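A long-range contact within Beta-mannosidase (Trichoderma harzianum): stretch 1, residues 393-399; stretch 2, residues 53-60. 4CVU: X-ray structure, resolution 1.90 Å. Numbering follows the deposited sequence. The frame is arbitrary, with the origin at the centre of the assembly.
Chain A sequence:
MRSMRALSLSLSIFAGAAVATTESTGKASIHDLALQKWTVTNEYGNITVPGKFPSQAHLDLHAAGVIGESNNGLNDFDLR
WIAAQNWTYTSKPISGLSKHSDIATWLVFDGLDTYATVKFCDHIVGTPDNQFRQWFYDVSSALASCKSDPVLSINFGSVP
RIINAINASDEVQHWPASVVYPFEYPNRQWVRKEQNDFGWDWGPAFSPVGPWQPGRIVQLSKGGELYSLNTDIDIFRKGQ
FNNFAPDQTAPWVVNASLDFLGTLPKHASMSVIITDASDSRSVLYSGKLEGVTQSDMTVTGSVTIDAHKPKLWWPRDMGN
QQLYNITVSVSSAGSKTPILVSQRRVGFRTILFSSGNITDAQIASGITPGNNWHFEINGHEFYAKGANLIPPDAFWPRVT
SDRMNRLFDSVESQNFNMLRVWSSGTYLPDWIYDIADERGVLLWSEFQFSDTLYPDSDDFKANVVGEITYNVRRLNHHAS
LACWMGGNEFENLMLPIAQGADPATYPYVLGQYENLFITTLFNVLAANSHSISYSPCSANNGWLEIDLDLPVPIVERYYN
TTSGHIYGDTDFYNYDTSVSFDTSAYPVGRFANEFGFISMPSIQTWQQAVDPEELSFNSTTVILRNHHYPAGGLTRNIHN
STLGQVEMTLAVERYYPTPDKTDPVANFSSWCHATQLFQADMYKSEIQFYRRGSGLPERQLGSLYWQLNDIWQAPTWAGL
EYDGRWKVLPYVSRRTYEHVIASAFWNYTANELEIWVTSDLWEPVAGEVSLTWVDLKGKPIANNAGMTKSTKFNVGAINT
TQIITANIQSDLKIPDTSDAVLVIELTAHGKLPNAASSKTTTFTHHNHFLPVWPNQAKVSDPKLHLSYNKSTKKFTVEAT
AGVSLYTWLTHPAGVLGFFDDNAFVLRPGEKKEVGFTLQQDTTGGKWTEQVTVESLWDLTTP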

# COMPACT_ATOMS: atom_id res chain seq x y z
N ASP A 393 -5.85 3.26 19.54
CA ASP A 393 -6.13 3.89 18.27
C ASP A 393 -5.96 5.39 18.45
O ASP A 393 -6.09 5.91 19.56
CB ASP A 393 -7.53 3.49 17.82
CG ASP A 393 -7.75 3.56 16.30
OD1 ASP A 393 -7.97 4.68 15.74
OD2 ASP A 393 -7.73 2.49 15.62
N ALA A 394 -5.64 6.08 17.37
CA ALA A 394 -5.60 7.53 17.44
C ALA A 394 -7.03 8.12 17.43
O ALA A 394 -7.22 9.31 17.76
CB ALA A 394 -4.73 8.11 16.33
N PHE A 395 -8.01 7.32 17.03
CA PHE A 395 -9.40 7.73 16.97
C PHE A 395 -10.28 6.84 17.85
O PHE A 395 -10.71 5.75 17.46
CB PHE A 395 -9.87 7.75 15.52
CG PHE A 395 -8.89 8.40 14.60
CD1 PHE A 395 -8.78 9.79 14.54
CD2 PHE A 395 -8.07 7.66 13.83
CE1 PHE A 395 -7.86 10.39 13.70
CE2 PHE A 395 -7.13 8.24 13.01
CZ PHE A 395 -7.02 9.62 12.94
N TRP A 396 -10.54 7.31 19.04
CA TRP A 396 -11.23 6.51 20.06
C TRP A 396 -12.60 6.00 19.59
O TRP A 396 -12.93 4.86 19.85
CB TRP A 396 -11.37 7.29 21.38
CG TRP A 396 -10.18 7.07 22.31
CD1 TRP A 396 -9.13 7.91 22.53
CD2 TRP A 396 -9.92 5.90 23.09
NE1 TRP A 396 -8.23 7.34 23.42
CE2 TRP A 396 -8.71 6.11 23.79
CE3 TRP A 396 -10.62 4.71 23.29
CZ2 TRP A 396 -8.20 5.18 24.65
CZ3 TRP A 396 -10.12 3.79 24.14
CH2 TRP A 396 -8.91 4.03 24.84
N PRO A 397 -13.34 6.81 18.83
CA PRO A 397 -14.61 6.27 18.38
C PRO A 397 -14.58 4.93 17.65
O PRO A 397 -15.55 4.18 17.72
CB PRO A 397 -15.16 7.37 17.49
CG PRO A 397 -14.60 8.62 18.07
CD PRO A 397 -13.19 8.22 18.43
N ARG A 398 -13.50 4.59 16.94
CA ARG A 398 -13.52 3.34 16.18
C ARG A 398 -13.01 2.16 17.00
O ARG A 398 -12.94 1.03 16.51
CB ARG A 398 -12.76 3.48 14.84
CG ARG A 398 -11.27 3.75 14.93
CD ARG A 398 -10.71 3.82 13.50
NE ARG A 398 -9.30 4.16 13.48
CZ ARG A 398 -8.56 4.14 12.38
NH1 ARG A 398 -9.11 3.87 11.20
NH2 ARG A 398 -7.27 4.42 12.43
N VAL A 399 -12.65 2.41 18.27
CA VAL A 399 -12.26 1.33 19.12
C VAL A 399 -13.44 0.49 19.54
O VAL A 399 -14.33 0.97 20.24
CB VAL A 399 -11.55 1.84 20.35
CG1 VAL A 399 -11.28 0.70 21.29
CG2 VAL A 399 -10.29 2.53 19.94
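Stretch 2 53-60: FPSQAHLD

Stretch 2 approaches as an extended segment, with a cis peptide bond before Pro 54, and turns at the N-cap residue Gln 56 into a helix beginning at Ala 57. Ser 55 lies nearest Pro 397 (CA to CA 5.5 Å) and Gln 56 nearest Phe 395 (CA to CA 7.2 Å), so the chains run in opposite senses here. In stretch 1, a 3-10 segment spans Trp 396 to Arg 398. Gln 56 (chi1 m, chi2 t) reaches across the gap; its OE1 lies 3.2 Å from Pro 397 CD and 3.3 Å from Phe 395 CB, near the plane of the phenyl ring, and finds no hydrogen-bond partner. Its NE2 instead donates to a water, 3.1 Å from the water O, which donates to Ala 394 O and accepts from Trp 396 N, bridging the stretches where no direct hydrogen bond does. The CA-to-CB bond of Phe 395 (chi1 m) points toward stretch 2: CE1 meets His 58 CB at 3.5 Å and CG meets Leu 59 CD2 at 3.6 Å. Leu 59 (m, t) leaves its backbone sideways, but its end comes nearer, with CD1 4.1 Å from Pro 397 CB and CD2 over one face of the Arg 398 guanidinium. Arg 398 (p, then t, t) is extended, and its NE forms a salt bridge with Asp 393 OD1 at 2.7 Å.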

# COMPACT_ATOMS: atom_id res chain seq x y z
N PHE A 53 -22.34 10.04 14.51
CA PHE A 53 -22.29 10.44 15.92
C PHE A 53 -22.46 9.15 16.71
O PHE A 53 -23.48 8.45 16.56
CB PHE A 53 -23.43 11.43 16.21
CG PHE A 53 -23.28 12.20 17.50
CD1 PHE A 53 -23.18 11.55 18.73
CD2 PHE A 53 -23.35 13.60 17.49
CE1 PHE A 53 -23.08 12.28 19.92
CE2 PHE A 53 -23.25 14.33 18.66
CZ PHE A 53 -23.12 13.66 19.88
N PRO A 54 -21.48 8.79 17.53
CA PRO A 54 -20.17 9.43 17.77
C PRO A 54 -19.15 9.22 16.62
O PRO A 54 -19.15 8.19 15.97
CB PRO A 54 -19.67 8.71 19.03
CG PRO A 54 -20.78 7.87 19.55
CD PRO A 54 -21.72 7.63 18.40
N SER A 55 -18.30 10.22 16.39
CA SER A 55 -17.19 10.13 15.47
C SER A 55 -16.18 11.26 15.66
O SER A 55 -16.33 12.09 16.53
CB SER A 55 -17.69 10.19 14.04
OG SER A 55 -16.70 9.73 13.14
N GLN A 56 -15.16 11.28 14.81
CA GLN A 56 -14.29 12.42 14.64
C GLN A 56 -14.08 12.65 13.15
O GLN A 56 -14.21 11.75 12.36
CB GLN A 56 -12.95 12.17 15.32
CG GLN A 56 -13.01 12.14 16.84
CD GLN A 56 -11.86 11.33 17.46
OE1 GLN A 56 -11.41 10.36 16.88
NE2 GLN A 56 -11.38 11.75 18.65
N ALA A 57 -13.74 13.87 12.77
CA ALA A 57 -13.71 14.28 11.38
C ALA A 57 -12.80 13.44 10.47
O ALA A 57 -13.20 13.12 9.35
CB ALA A 57 -13.36 15.77 11.27
N HIS A 58 -11.60 13.08 10.94
CA HIS A 58 -10.73 12.15 10.17
C HIS A 58 -11.49 10.89 9.76
O HIS A 58 -11.38 10.43 8.60
CB HIS A 58 -9.51 11.73 10.96
CG HIS A 58 -8.57 12.84 11.24
ND1 HIS A 58 -8.84 13.80 12.18
CD2 HIS A 58 -7.37 13.14 10.71
CE1 HIS A 58 -7.84 14.67 12.20
NE2 HIS A 58 -6.94 14.28 11.32
N LEU A 59 -12.28 10.34 10.67
CA LEU A 59 -12.97 9.09 10.36
C LEU A 59 -14.09 9.30 9.32
O LEU A 59 -14.28 8.47 8.46
CB LEU A 59 -13.51 8.39 11.63
CG LEU A 59 -12.47 8.13 12.73
CD1 LEU A 59 -13.17 7.54 13.95
CD2 LEU A 59 -11.31 7.25 12.23
N ASP A 60 -14.81 10.42 9.40
CA ASP A 60 -15.93 10.65 8.46
C ASP A 60 -15.41 11.04 7.07
O ASP A 60 -15.99 10.63 6.04
CB ASP A 60 -16.89 11.70 9.02
CG ASP A 60 -17.60 11.24 10.29
OD1 ASP A 60 -17.70 10.03 10.53
OD2 ASP A 60 -18.04 12.10 11.07
O HOH W 1 -9.19 9.85 19.77